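Local coordinates for protein catalase (PDB 2J2M) that catalyses the breakdown of hydrogen peroxide to water and oxygen, as a haem-containing tetrameric catalase, at residues V14-N19 with D35-E40; V115-Y118 with N123-F126; R162-M167 with V444-Q449; D283-V288 with Y428-E433; Y366-A371 with K375-S380. All blocks are in the same frame, centred on the assembly; numbering follows the deposited sequence.

Interaction 1 of 5, residues V14-N19 with D35-E40; sequences VPIGDN and DYQLIE
Gln-37, in the first turn of helix 36-45, binds Asp-18 and packs against Ile-16 in a buried contact between a helix and an irregular segment. Both parts belong to the N-terminal arm of the catalase fold, which extends from the body of its chain and lies among other subunits of the tetramer. The amide of Gln-37 reaches the O of Asp-18 directly and its N through a water. NE2 donates to Asp-18 O at 2.8 Å, with an N-H...O angle of 166°. That oxygen lies almost in the plane of the Gln-37 amide. On the other branch, Gln-37 OE1 accepts from water 1 at 2.6 Å, and this water accepts from Asp-18 N at 3.2 Å. The two links should fix the rotation of the amide. With CG opposite the backbone N (chi1 164°) and the chain extended beyond it, the amide is carried across to segment 14-19. Ile-16 lies against it, with CG1 3.5 Å from Gln-37 OE1. An alanine here would take away the amide and is likely to leave Asp-18 O without this donor and a gap beside Ile-16. Met-140 of the third subunit also packs on Gln-37, and Tyr-398 of the second subunit packs on Pro-15. Asp-35 is the N-cap of the helix: its OD2 accepts from Leu-38 N at 3.0 Å, met from above the carboxylate plane.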
# COMPACT_ATOMS: atom_id res chain seq x y z
N VAL A 14 19.03 -13.19 14.72
CA VAL A 14 20.26 -13.95 14.49
C VAL A 14 21.42 -12.97 14.58
O VAL A 14 21.41 -11.96 13.87
CB VAL A 14 20.29 -14.57 13.08
CG1 VAL A 14 21.70 -15.13 12.74
CG2 VAL A 14 19.22 -15.62 12.93
N PRO A 15 22.43 -13.26 15.43
CA PRO A 15 23.59 -12.39 15.53
C PRO A 15 24.38 -12.26 14.21
O PRO A 15 24.65 -13.24 13.56
CB PRO A 15 24.46 -13.08 16.59
CG PRO A 15 23.52 -13.92 17.34
CD PRO A 15 22.54 -14.41 16.35
N ILE A 16 24.74 -11.03 13.86
CA ILE A 16 25.55 -10.74 12.69
C ILE A 16 27.05 -10.83 13.02
O ILE A 16 27.53 -10.23 13.97
CB ILE A 16 25.15 -9.37 12.07
CG1 ILE A 16 23.80 -9.53 11.35
CG2 ILE A 16 26.23 -8.84 11.09
CD1 ILE A 16 23.04 -8.25 11.08
N GLY A 17 27.78 -11.60 12.21
CA GLY A 17 29.21 -11.75 12.37
C GLY A 17 30.03 -10.74 11.58
O GLY A 17 31.06 -10.25 12.05
N ASP A 18 29.56 -10.43 10.37
CA ASP A 18 30.28 -9.53 9.48
C ASP A 18 29.27 -8.56 8.87
O ASP A 18 28.49 -8.92 7.98
CB ASP A 18 31.03 -10.34 8.40
CG ASP A 18 31.83 -9.47 7.42
OD1 ASP A 18 32.61 -10.06 6.64
OD2 ASP A 18 31.71 -8.22 7.42
N ASN A 19 29.27 -7.34 9.36
CA ASN A 19 28.38 -6.29 8.86
C ASN A 19 29.05 -5.40 7.80
O ASN A 19 28.59 -4.29 7.55
CB ASN A 19 27.91 -5.43 10.04
CG ASN A 19 26.79 -4.50 9.65
OD1 ASN A 19 25.84 -4.88 8.94
ND2 ASN A 19 26.89 -3.25 10.11
N ASP A 35 22.40 -14.31 0.30
CA ASP A 35 22.79 -13.37 1.37
C ASP A 35 21.57 -12.78 2.06
O ASP A 35 21.21 -11.64 1.80
CB ASP A 35 23.70 -12.27 0.84
CG ASP A 35 24.46 -11.56 1.95
OD1 ASP A 35 25.55 -11.01 1.69
OD2 ASP A 35 23.99 -11.55 3.11
N TYR A 36 20.92 -13.56 2.93
CA TYR A 36 19.72 -13.10 3.63
C TYR A 36 20.00 -11.80 4.39
O TYR A 36 19.18 -10.87 4.36
CB TYR A 36 19.15 -14.17 4.60
CG TYR A 36 17.98 -13.60 5.41
CD1 TYR A 36 16.68 -13.63 4.88
CD2 TYR A 36 18.18 -12.99 6.66
CE1 TYR A 36 15.59 -13.08 5.58
CE2 TYR A 36 17.09 -12.43 7.38
CZ TYR A 36 15.80 -12.47 6.81
OH TYR A 36 14.72 -11.93 7.45
N GLN A 37 21.16 -11.73 5.03
CA GLN A 37 21.49 -10.57 5.86
C GLN A 37 21.53 -9.27 5.05
O GLN A 37 20.97 -8.25 5.48
CB GLN A 37 22.81 -10.81 6.62
CG GLN A 37 23.43 -9.55 7.19
CD GLN A 37 24.82 -9.79 7.72
OE1 GLN A 37 25.07 -10.81 8.35
NE2 GLN A 37 25.75 -8.87 7.43
N LEU A 38 22.18 -9.31 3.89
CA LEU A 38 22.22 -8.16 2.98
C LEU A 38 20.82 -7.78 2.47
O LEU A 38 20.41 -6.62 2.57
CB LEU A 38 23.14 -8.46 1.79
CG LEU A 38 23.09 -7.43 0.66
CD1 LEU A 38 23.90 -6.15 1.01
CD2 LEU A 38 23.54 -8.04 -0.63
N ILE A 39 20.10 -8.76 1.93
CA ILE A 39 18.80 -8.49 1.31
C ILE A 39 17.79 -7.98 2.35
O ILE A 39 17.03 -7.05 2.06
CB ILE A 39 18.28 -9.73 0.55
CG1 ILE A 39 19.25 -10.04 -0.61
CG2 ILE A 39 16.81 -9.53 0.07
CD1 ILE A 39 19.09 -11.41 -1.16
N GLU A 40 17.80 -8.56 3.55
CA GLU A 40 16.94 -8.04 4.62
C GLU A 40 17.26 -6.59 4.92
O GLU A 40 16.35 -5.79 5.10
CB GLU A 40 17.07 -8.87 5.90
CG GLU A 40 16.15 -8.34 7.00
CD GLU A 40 16.50 -8.86 8.37
OE1 GLU A 40 17.33 -8.25 9.07
OE2 GLU A 40 15.91 -9.87 8.77
O HOH W 1 27.16 -12.14 9.23

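Interaction 2 of 5, residues V115-Y118 with N123-F126; sequences VKFY and NWDF
Lys-116 NZ is gripped by three oxygens. Asp-125 OD2, 2.7 Å from NZ, forms a salt bridge and is met on its syn side. Water 2, at 2.7 Å from NZ, also accepts from Asn-123 ND2. Gly-314 O is the third. Bends at chi3 and chi4 bring NZ round to Asp-125, whose side chain lies alongside. These residues lie on one face of an antiparallel beta hairpin. Val-115 with Phe-126 and Phe-117 with Trp-124 are its hydrogen-bonded pairs; the shortest of the four backbone bonds runs from Val-115 N to Phe-126 O, 2.7 Å. On the other face, Phe-117 and Trp-124 point the same way and form an offset stack. The Phe-117 ring and the six-membered ring of Trp-124 have centroids 4.5 Å apart and planes at 29°. Phe-126 CB sits at the edge of the Phe-117 ring. Strand 87-95 continues the sheet beside 112-119, and side chains of strand 210-219, among them Trp-217 and Leu-215, cover this aromatic face.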
# COMPACT_ATOMS: atom_id res chain seq x y z
N VAL A 115 -2.02 20.56 18.10
CA VAL A 115 -1.84 20.04 19.46
C VAL A 115 -2.79 18.87 19.76
O VAL A 115 -4.02 19.03 19.73
CB VAL A 115 -1.98 21.16 20.53
CG1 VAL A 115 -1.80 20.58 21.94
CG2 VAL A 115 -0.95 22.24 20.29
N LYS A 116 -2.20 17.71 20.02
CA LYS A 116 -2.92 16.49 20.44
C LYS A 116 -2.92 16.41 21.96
O LYS A 116 -1.84 16.41 22.59
CB LYS A 116 -2.25 15.23 19.85
CG LYS A 116 -2.95 13.89 20.19
CD LYS A 116 -2.31 12.65 19.50
CE LYS A 116 -2.49 12.63 17.98
NZ LYS A 116 -3.91 12.84 17.57
N PHE A 117 -4.12 16.36 22.54
CA PHE A 117 -4.32 16.32 24.00
C PHE A 117 -4.73 14.92 24.33
O PHE A 117 -5.76 14.46 23.85
CB PHE A 117 -5.46 17.24 24.45
CG PHE A 117 -5.17 18.70 24.28
CD1 PHE A 117 -5.09 19.27 23.01
CD2 PHE A 117 -5.04 19.53 25.40
CE1 PHE A 117 -4.86 20.67 22.86
CE2 PHE A 117 -4.80 20.89 25.27
CZ PHE A 117 -4.70 21.46 23.99
N TYR A 118 -3.92 14.23 25.13
CA TYR A 118 -4.21 12.87 25.51
C TYR A 118 -4.97 12.93 26.79
O TYR A 118 -4.40 12.87 27.86
CB TYR A 118 -2.93 12.07 25.68
CG TYR A 118 -2.01 12.04 24.47
CD1 TYR A 118 -1.05 13.04 24.28
CD2 TYR A 118 -2.09 11.01 23.52
CE1 TYR A 118 -0.17 13.01 23.17
CE2 TYR A 118 -1.21 10.95 22.45
CZ TYR A 118 -0.26 11.97 22.27
OH TYR A 118 0.61 11.93 21.19
N ASN A 123 -8.65 11.41 22.96
CA ASN A 123 -7.83 12.45 22.33
C ASN A 123 -8.69 13.58 21.76
O ASN A 123 -9.73 13.33 21.11
CB ASN A 123 -6.90 11.88 21.24
CG ASN A 123 -5.80 10.96 21.81
OD1 ASN A 123 -5.70 10.75 23.03
ND2 ASN A 123 -4.98 10.38 20.91
N TRP A 124 -8.24 14.82 22.00
CA TRP A 124 -8.73 15.99 21.33
C TRP A 124 -7.63 16.60 20.50
O TRP A 124 -6.55 16.94 21.03
CB TRP A 124 -9.19 17.04 22.34
CG TRP A 124 -9.48 18.40 21.70
CD1 TRP A 124 -10.13 18.65 20.53
CD2 TRP A 124 -9.14 19.68 22.24
NE1 TRP A 124 -10.19 20.00 20.29
CE2 TRP A 124 -9.60 20.65 21.33
CE3 TRP A 124 -8.49 20.10 23.42
CZ2 TRP A 124 -9.42 22.02 21.54
CZ3 TRP A 124 -8.32 21.46 23.62
CH2 TRP A 124 -8.79 22.40 22.68
N ASP A 125 -7.87 16.78 19.21
CA ASP A 125 -6.87 17.47 18.41
C ASP A 125 -7.27 18.91 18.19
O ASP A 125 -8.36 19.16 17.68
CB ASP A 125 -6.68 16.77 17.06
CG ASP A 125 -6.09 15.38 17.19
OD1 ASP A 125 -6.40 14.55 16.31
OD2 ASP A 125 -5.32 15.11 18.14
N PHE A 126 -6.41 19.84 18.61
CA PHE A 126 -6.44 21.21 18.09
C PHE A 126 -5.60 21.28 16.81
O PHE A 126 -4.42 20.92 16.81
CB PHE A 126 -5.94 22.25 19.13
CG PHE A 126 -5.86 23.67 18.57
CD1 PHE A 126 -4.72 24.10 17.87
CD2 PHE A 126 -6.92 24.56 18.72
CE1 PHE A 126 -4.64 25.42 17.34
CE2 PHE A 126 -6.86 25.88 18.21
CZ PHE A 126 -5.72 26.31 17.51
O HOH W 2 -5.33 10.62 18.19

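Interaction 3 of 5, residues R162-M167 with V444-Q449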
# COMPACT_ATOMS: atom_id res chain seq x y z
N ARG A 162 -0.26 31.67 -11.14
CA ARG A 162 -1.23 30.59 -10.96
C ARG A 162 -2.16 30.79 -9.74
O ARG A 162 -3.38 30.69 -9.86
CB ARG A 162 -0.52 29.24 -10.92
CG ARG A 162 0.44 28.96 -12.10
CD ARG A 162 1.09 27.57 -12.04
NE ARG A 162 0.10 26.50 -12.26
CZ ARG A 162 -0.49 25.81 -11.29
NH1 ARG A 162 -0.19 26.04 -10.01
NH2 ARG A 162 -1.38 24.87 -11.60
N TYR A 163 -1.59 31.08 -8.57
CA TYR A 163 -2.39 31.28 -7.37
C TYR A 163 -3.18 32.60 -7.28
O TYR A 163 -4.29 32.62 -6.76
CB TYR A 163 -1.60 30.97 -6.08
CG TYR A 163 -0.37 31.81 -5.71
CD1 TYR A 163 -0.50 33.13 -5.29
CD2 TYR A 163 0.90 31.24 -5.67
CE1 TYR A 163 0.60 33.89 -4.88
CE2 TYR A 163 2.02 31.99 -5.25
CZ TYR A 163 1.86 33.31 -4.86
OH TYR A 163 2.93 34.08 -4.47
N TRP A 164 -2.60 33.69 -7.79
CA TRP A 164 -3.35 34.94 -7.94
C TRP A 164 -4.55 34.81 -8.88
O TRP A 164 -5.55 35.49 -8.66
CB TRP A 164 -2.44 36.08 -8.36
CG TRP A 164 -1.72 36.68 -7.20
CD1 TRP A 164 -0.39 36.57 -6.89
CD2 TRP A 164 -2.30 37.48 -6.17
NE1 TRP A 164 -0.12 37.24 -5.72
CE2 TRP A 164 -1.28 37.80 -5.26
CE3 TRP A 164 -3.60 37.96 -5.93
CZ2 TRP A 164 -1.51 38.60 -4.13
CZ3 TRP A 164 -3.83 38.73 -4.81
CH2 TRP A 164 -2.79 39.04 -3.92
N ASP A 165 -4.45 33.93 -9.89
CA ASP A 165 -5.58 33.55 -10.75
C ASP A 165 -6.73 33.00 -9.91
O ASP A 165 -7.83 33.58 -9.88
CB ASP A 165 -5.17 32.51 -11.82
CG ASP A 165 -6.23 32.31 -12.93
OD1 ASP A 165 -7.07 33.22 -13.14
OD2 ASP A 165 -6.21 31.26 -13.62
N PHE A 166 -6.49 31.87 -9.24
CA PHE A 166 -7.48 31.28 -8.33
C PHE A 166 -8.03 32.29 -7.32
O PHE A 166 -9.25 32.42 -7.17
CB PHE A 166 -6.93 30.06 -7.58
CG PHE A 166 -7.90 29.50 -6.60
CD1 PHE A 166 -7.95 29.99 -5.30
CD2 PHE A 166 -8.85 28.55 -7.01
CE1 PHE A 166 -8.91 29.50 -4.38
CE2 PHE A 166 -9.80 28.06 -6.10
CZ PHE A 166 -9.83 28.54 -4.78
N MET A 167 -7.13 33.00 -6.65
CA MET A 167 -7.51 33.92 -5.55
C MET A 167 -8.37 35.11 -5.98
O MET A 167 -9.37 35.42 -5.33
CB MET A 167 -6.27 34.42 -4.83
CG MET A 167 -5.48 33.36 -4.10
SD MET A 167 -6.44 32.46 -2.86
CE MET A 167 -5.12 31.41 -2.23
N VAL A 444 2.99 44.10 -3.82
CA VAL A 444 3.56 44.62 -5.04
C VAL A 444 4.59 43.62 -5.59
O VAL A 444 4.45 43.15 -6.73
CB VAL A 444 4.09 46.09 -4.86
CG1 VAL A 444 4.95 46.50 -6.04
CG2 VAL A 444 2.91 47.06 -4.70
N ASN A 445 5.59 43.27 -4.77
CA ASN A 445 6.57 42.23 -5.13
C ASN A 445 5.97 40.94 -5.68
O ASN A 445 6.56 40.31 -6.55
CB ASN A 445 7.45 41.86 -3.93
CG ASN A 445 8.41 40.73 -4.25
OD1 ASN A 445 8.23 39.58 -3.80
ND2 ASN A 445 9.44 41.02 -5.07
N ASP A 446 4.82 40.54 -5.14
CA ASP A 446 4.14 39.34 -5.58
C ASP A 446 3.34 39.56 -6.87
O ASP A 446 3.33 38.71 -7.78
CB ASP A 446 3.22 38.81 -4.48
CG ASP A 446 3.33 37.31 -4.32
OD1 ASP A 446 2.40 36.58 -4.70
OD2 ASP A 446 4.38 36.85 -3.83
N LEU A 447 2.67 40.72 -6.96
CA LEU A 447 1.86 41.00 -8.16
C LEU A 447 2.71 41.35 -9.37
O LEU A 447 2.26 41.18 -10.50
CB LEU A 447 0.76 42.03 -7.88
CG LEU A 447 -0.34 41.50 -6.94
CD1 LEU A 447 -1.03 42.65 -6.15
CD2 LEU A 447 -1.35 40.62 -7.68
N GLN A 448 3.94 41.81 -9.15
CA GLN A 448 4.90 42.06 -10.23
C GLN A 448 5.25 40.77 -10.97
O GLN A 448 5.75 40.83 -12.10
CB GLN A 448 6.18 42.73 -9.71
CG GLN A 448 6.12 44.25 -9.73
CD GLN A 448 7.18 44.93 -8.86
OE1 GLN A 448 8.04 44.26 -8.24
NE2 GLN A 448 7.13 46.26 -8.81
N GLN A 449 4.99 39.63 -10.33
CA GLN A 449 5.29 38.31 -10.89
C GLN A 449 4.12 37.67 -11.65
O GLN A 449 4.30 36.61 -12.27
CB GLN A 449 5.77 37.36 -9.79
CG GLN A 449 7.13 37.67 -9.22
CD GLN A 449 7.42 36.85 -7.97
OE1 GLN A 449 7.79 35.66 -8.04
NE2 GLN A 449 7.26 37.49 -6.81
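This is a buried contact between helix 160-169 of the catalase core and helix 433-447 of the C-terminal helical region, and it turns on one carboxylate oxygen. Asp-446 OD1 accepts two bonds from neighbouring aromatic residues. Tyr-163 OH donates to it at 2.6 Å, on the syn lone pair. Trp-164 NE1 donates to the same oxygen at 2.8 Å, on the anti lone pair and close to the indole plane. The grip from both sides should hold the carboxylate in its rotation. It would also probably stabilise the negative charge in this buried place. Tyr-163 has CG between its backbone N and carbonyl carbon (chi1 63°), a crowded position that swings the hydroxyl across to the aspartate. Beside this, Leu-447 lays CD2 over a face of the Trp-164 indole. The CH-pi distance from CD2 to the centroid of the six-membered ring is 3.7 Å, only 16° off the normal. Helix 453-466 packs on both Trp-164 and Leu-447, through Ala-459, while helix 142-149 touches Tyr-163 through Ser-148.

Interaction 4 of 5, residues D283-V288 with Y428-E433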
# COMPACT_ATOMS: atom_id res chain seq x y z
N ASP A 283 -12.89 36.87 10.86
CA ASP A 283 -12.28 36.91 12.19
C ASP A 283 -13.28 37.43 13.23
O ASP A 283 -14.30 38.05 12.87
CB ASP A 283 -11.02 37.77 12.19
CG ASP A 283 -10.14 37.53 13.40
OD1 ASP A 283 -10.49 36.68 14.25
OD2 ASP A 283 -9.07 38.18 13.51
N TRP A 284 -13.01 37.11 14.50
CA TRP A 284 -13.77 37.61 15.64
C TRP A 284 -12.81 38.47 16.37
O TRP A 284 -11.96 37.95 17.11
CB TRP A 284 -14.20 36.51 16.61
CG TRP A 284 -15.20 35.54 16.13
CD1 TRP A 284 -15.71 35.42 14.86
CD2 TRP A 284 -15.80 34.52 16.90
NE1 TRP A 284 -16.61 34.37 14.81
CE2 TRP A 284 -16.68 33.80 16.05
CE3 TRP A 284 -15.71 34.14 18.26
CZ2 TRP A 284 -17.44 32.72 16.51
CZ3 TRP A 284 -16.46 33.06 18.70
CH2 TRP A 284 -17.31 32.36 17.82
N PHE A 285 -12.91 39.77 16.15
CA PHE A 285 -11.99 40.72 16.74
C PHE A 285 -12.10 40.66 18.26
O PHE A 285 -13.20 40.52 18.79
CB PHE A 285 -12.27 42.12 16.21
CG PHE A 285 -12.09 42.26 14.72
CD1 PHE A 285 -13.10 42.80 13.93
CD2 PHE A 285 -10.90 41.87 14.10
CE1 PHE A 285 -12.92 42.98 12.53
CE2 PHE A 285 -10.73 42.01 12.71
CZ PHE A 285 -11.75 42.58 11.93
N GLU A 286 -10.95 40.74 18.94
CA GLU A 286 -10.92 40.68 20.41
C GLU A 286 -11.76 41.81 20.97
O GLU A 286 -12.36 41.69 22.04
CB GLU A 286 -9.49 40.74 20.96
CG GLU A 286 -9.44 40.77 22.49
CD GLU A 286 -8.05 40.53 23.07
OE1 GLU A 286 -7.05 40.65 22.33
OE2 GLU A 286 -7.96 40.24 24.28
N ASP A 287 -11.79 42.90 20.19
CA ASP A 287 -12.61 44.08 20.40
C ASP A 287 -14.09 43.76 20.49
O ASP A 287 -14.83 44.39 21.26
CB ASP A 287 -12.43 45.04 19.20
CG ASP A 287 -11.45 46.13 19.48
OD1 ASP A 287 -10.66 46.47 18.57
OD2 ASP A 287 -11.45 46.66 20.62
N VAL A 288 -14.55 42.84 19.66
CA VAL A 288 -15.97 42.56 19.62
C VAL A 288 -16.32 41.36 20.49
O VAL A 288 -17.39 41.35 21.10
CB VAL A 288 -16.57 42.52 18.16
CG1 VAL A 288 -15.76 43.42 17.20
CG2 VAL A 288 -16.70 41.10 17.63
N TYR A 428 -7.41 45.77 7.23
CA TYR A 428 -6.40 46.72 6.75
C TYR A 428 -6.28 47.96 7.67
O TYR A 428 -5.17 48.33 8.10
CB TYR A 428 -6.65 47.14 5.30
CG TYR A 428 -5.63 48.14 4.78
CD1 TYR A 428 -5.94 49.51 4.68
CD2 TYR A 428 -4.34 47.73 4.42
CE1 TYR A 428 -4.99 50.41 4.21
CE2 TYR A 428 -3.41 48.61 3.96
CZ TYR A 428 -3.72 49.95 3.86
OH TYR A 428 -2.77 50.83 3.39
N ARG A 429 -7.42 48.58 7.97
CA ARG A 429 -7.44 49.82 8.75
C ARG A 429 -7.07 49.63 10.22
O ARG A 429 -6.62 50.58 10.87
CB ARG A 429 -8.78 50.57 8.58
CG ARG A 429 -8.91 51.24 7.20
CD ARG A 429 -10.26 51.89 6.97
NE ARG A 429 -11.38 50.96 7.08
CZ ARG A 429 -11.92 50.28 6.06
NH1 ARG A 429 -12.95 49.48 6.29
NH2 ARG A 429 -11.42 50.39 4.83
N ARG A 430 -7.22 48.41 10.74
CA ARG A 430 -6.74 48.07 12.08
C ARG A 430 -5.21 47.95 12.21
O ARG A 430 -4.68 47.89 13.33
CB ARG A 430 -7.43 46.79 12.57
CG ARG A 430 -8.81 47.06 13.15
CD ARG A 430 -9.68 45.83 13.02
NE ARG A 430 -10.97 45.99 13.71
CZ ARG A 430 -11.17 45.77 15.01
NH1 ARG A 430 -10.17 45.38 15.79
NH2 ARG A 430 -12.39 45.92 15.51
N MET A 431 -4.50 47.94 11.08
CA MET A 431 -3.03 47.77 11.05
C MET A 431 -2.29 49.07 11.39
O MET A 431 -2.77 50.16 11.07
CB MET A 431 -2.55 47.32 9.65
CG MET A 431 -2.94 45.91 9.22
SD MET A 431 -2.37 45.49 7.54
CE MET A 431 -3.42 44.07 7.21
N THR A 432 -1.10 48.95 12.00
CA THR A 432 -0.21 50.08 12.15
C THR A 432 0.34 50.47 10.76
O THR A 432 0.23 49.70 9.81
CB THR A 432 0.99 49.76 13.07
OG1 THR A 432 1.83 48.79 12.43
CG2 THR A 432 0.51 49.25 14.42
N GLU A 433 0.95 51.65 10.67
CA GLU A 433 1.55 52.13 9.43
C GLU A 433 2.65 51.19 8.91
O GLU A 433 2.74 50.93 7.71
CB GLU A 433 2.08 53.56 9.60
CG GLU A 433 2.21 54.33 8.27
CD GLU A 433 2.25 55.86 8.45
OE1 GLU A 433 1.98 56.36 9.57
OE2 GLU A 433 2.57 56.56 7.46
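The backbones stay well apart, with the CA atoms of Phe-285 and Arg-430 10.2 Å from each other, and the side chains, chiefly the long Arg-430, close the distance. The motif is a stacked cation-pi pair with a salt bridge, at the surface where the loop before strand 292-302 meets helix 422-430 in the C-terminal helical region. The guanidinium of Arg-430 lies flat over a face of the Phe-285 ring, centres 3.8 Å apart and planes at 11°. Its CD methylene rests over the same ring as a CH-pi contact, 4.1 Å from the centroid. The arginine chain is extended from CG to NE, which lets it span the gap. Phe-285 also packs on Gln-423, Glu-426 and Val-427 of the same helix. A serine in its place would remove the ring and probably leave the guanidinium without its flat support, free to turn about the remaining salt bridge. That bridge comes from Asp-287, two residues further along the loop. Its OD1 accepts from Arg-430 NH1 at 3.0 Å on the anti lone pair. The bond is bent, with an N-H...O angle of 136°, and the oxygen stands 30° out of the guanidinium plane.

Interaction 5 of 5, residues Y366-A371 with K375-S380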
# COMPACT_ATOMS: atom_id res chain seq x y z
N TYR A 366 -15.13 -3.17 18.92
CA TYR A 366 -15.38 -4.34 18.10
C TYR A 366 -14.73 -4.26 16.72
O TYR A 366 -15.00 -5.12 15.87
CB TYR A 366 -16.89 -4.50 17.99
CG TYR A 366 -17.52 -4.73 19.35
CD1 TYR A 366 -17.97 -3.65 20.12
CD2 TYR A 366 -17.60 -6.00 19.89
CE1 TYR A 366 -18.53 -3.86 21.38
CE2 TYR A 366 -18.15 -6.22 21.15
CZ TYR A 366 -18.62 -5.16 21.88
OH TYR A 366 -19.13 -5.37 23.11
N GLN A 367 -13.89 -3.24 16.49
CA GLN A 367 -13.12 -3.12 15.26
C GLN A 367 -11.99 -4.16 15.26
O GLN A 367 -11.41 -4.48 16.31
CB GLN A 367 -12.53 -1.72 15.11
CG GLN A 367 -13.55 -0.62 14.94
CD GLN A 367 -12.90 0.75 14.78
OE1 GLN A 367 -11.77 0.86 14.35
NE2 GLN A 367 -13.64 1.80 15.12
N ARG A 368 -11.66 -4.68 14.07
CA ARG A 368 -10.73 -5.79 13.96
C ARG A 368 -9.87 -5.70 12.71
O ARG A 368 -10.26 -5.08 11.72
CB ARG A 368 -11.52 -7.13 13.92
CG ARG A 368 -12.20 -7.54 15.27
CD ARG A 368 -11.17 -7.70 16.40
NE ARG A 368 -11.73 -8.19 17.64
CZ ARG A 368 -12.31 -7.44 18.58
NH1 ARG A 368 -12.47 -6.12 18.40
NH2 ARG A 368 -12.77 -8.02 19.69
N ASP A 369 -8.71 -6.37 12.76
CA ASP A 369 -7.90 -6.68 11.58
C ASP A 369 -7.22 -5.43 10.98
O ASP A 369 -6.76 -4.56 11.74
CB ASP A 369 -8.73 -7.45 10.52
CG ASP A 369 -9.25 -8.82 11.02
OD1 ASP A 369 -9.78 -9.56 10.17
OD2 ASP A 369 -9.15 -9.18 12.21
N GLY A 370 -7.16 -5.35 9.65
CA GLY A 370 -6.42 -4.28 8.96
C GLY A 370 -4.91 -4.49 9.00
O GLY A 370 -4.37 -5.09 9.95
N ALA A 371 -4.20 -3.99 7.99
CA ALA A 371 -2.77 -4.23 7.83
C ALA A 371 -1.99 -3.87 9.10
O ALA A 371 -2.27 -2.87 9.76
CB ALA A 371 -2.21 -3.48 6.63
N LYS A 375 -1.89 -4.03 17.75
CA LYS A 375 -2.70 -4.01 18.99
C LYS A 375 -4.11 -4.61 18.77
O LYS A 375 -5.12 -4.13 19.32
CB LYS A 375 -2.81 -2.57 19.55
CG LYS A 375 -1.50 -1.94 20.09
CD LYS A 375 -1.17 -2.34 21.53
CE LYS A 375 -1.50 -1.24 22.56
NZ LYS A 375 -2.82 -1.41 23.26
N GLN A 376 -4.17 -5.65 17.94
CA GLN A 376 -5.40 -6.43 17.74
C GLN A 376 -6.04 -6.81 19.08
O GLN A 376 -5.38 -7.41 19.94
CB GLN A 376 -5.07 -7.69 16.92
CG GLN A 376 -6.28 -8.57 16.53
CD GLN A 376 -6.93 -8.08 15.25
OE1 GLN A 376 -7.19 -6.89 15.09
NE2 GLN A 376 -7.19 -9.01 14.32
N GLN A 377 -7.30 -6.45 19.26
CA GLN A 377 -8.09 -6.93 20.41
C GLN A 377 -8.43 -8.39 20.14
O GLN A 377 -8.92 -8.74 19.07
CB GLN A 377 -9.36 -6.07 20.60
CG GLN A 377 -9.05 -4.56 20.85
CD GLN A 377 -10.27 -3.65 20.67
OE1 GLN A 377 -10.92 -3.24 21.64
NE2 GLN A 377 -10.59 -3.33 19.41
N THR A 378 -8.15 -9.25 21.10
CA THR A 378 -8.21 -10.69 20.84
C THR A 378 -9.52 -11.40 21.20
O THR A 378 -9.71 -12.56 20.83
CB THR A 378 -7.01 -11.41 21.47
OG1 THR A 378 -6.97 -11.13 22.88
CG2 THR A 378 -5.70 -10.94 20.82
N SER A 379 -10.42 -10.73 21.92
CA SER A 379 -11.70 -11.37 22.24
C SER A 379 -12.36 -11.80 20.94
O SER A 379 -12.38 -11.03 19.97
CB SER A 379 -12.67 -10.42 22.97
OG SER A 379 -13.90 -11.10 23.21
N SER A 380 -12.90 -13.01 20.93
CA SER A 380 -13.58 -13.54 19.75
C SER A 380 -14.93 -12.84 19.54
O SER A 380 -15.48 -12.86 18.45
CB SER A 380 -13.71 -15.07 19.83
OG SER A 380 -14.53 -15.46 20.93
O HOH W 3 -8.96 -4.45 17.20
O HOH W 4 -6.36 -4.40 14.32
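Gln-376 meets Asp-369 with both ends of its amide. OE1 accepts from Asp-369 N at 2.8 Å, in the plane of the Gln-376 side-chain carbonyl, on a lone pair of OE1, while NE2 donates to Asp-369 OD2 at 2.9 Å. A bend at chi2 (85°) turns the amide toward this partner. Water 4 donates to both Gln-376 OE1 and Asp-369 O. Next, Gln-377 lays its CB over a face of the Arg-368 guanidinium, 3.8 Å from CZ. Its NE2 donates to water 3, which donates to Gln-367 O, and its OE1 accepts from Asn-365 N. Ser-379 closes the contact with its carbonyl: Arg-368 NH2 donates to Ser-379 O at 3.0 Å, nearly straight at 176° and within the guanidinium plane. Arg-368 NH1 also binds Gln-367 O and Asn-365 O, so both terminal nitrogens are held. Both segments belong to the long wrapping loop typical of catalases, here from helix 330-346 to strand 403-404; Asn-305 of the second subunit takes a bond from Gln-376, and His-147 of the fourth packs on Arg-368.

In the fold
Interaction 2 lies in the beta core, with the side chain of Phe-126 about 7 Å from a bound haem. Interaction 1 is far out on the arm, its centre 42 Å from that of interaction 2, yet the side chain of Asn-19 there is about 13 Å from a bound haem. Interactions 3 and 4 both join the catalase core to the C-terminal helices, through helices 433-447 and 422-430 respectively, consecutive in the chain; their nearest atoms are about 11 Å apart. Interactions 1 and 5 do not touch within one chain, about 19 Å between nearest atoms. Between subunits they do: Glu-40 bonds to Gln-367 of the second subunit. Likewise Arg-162, in interaction 3, bonds to Ser-380, a residue of interaction 5, in the fourth subunit.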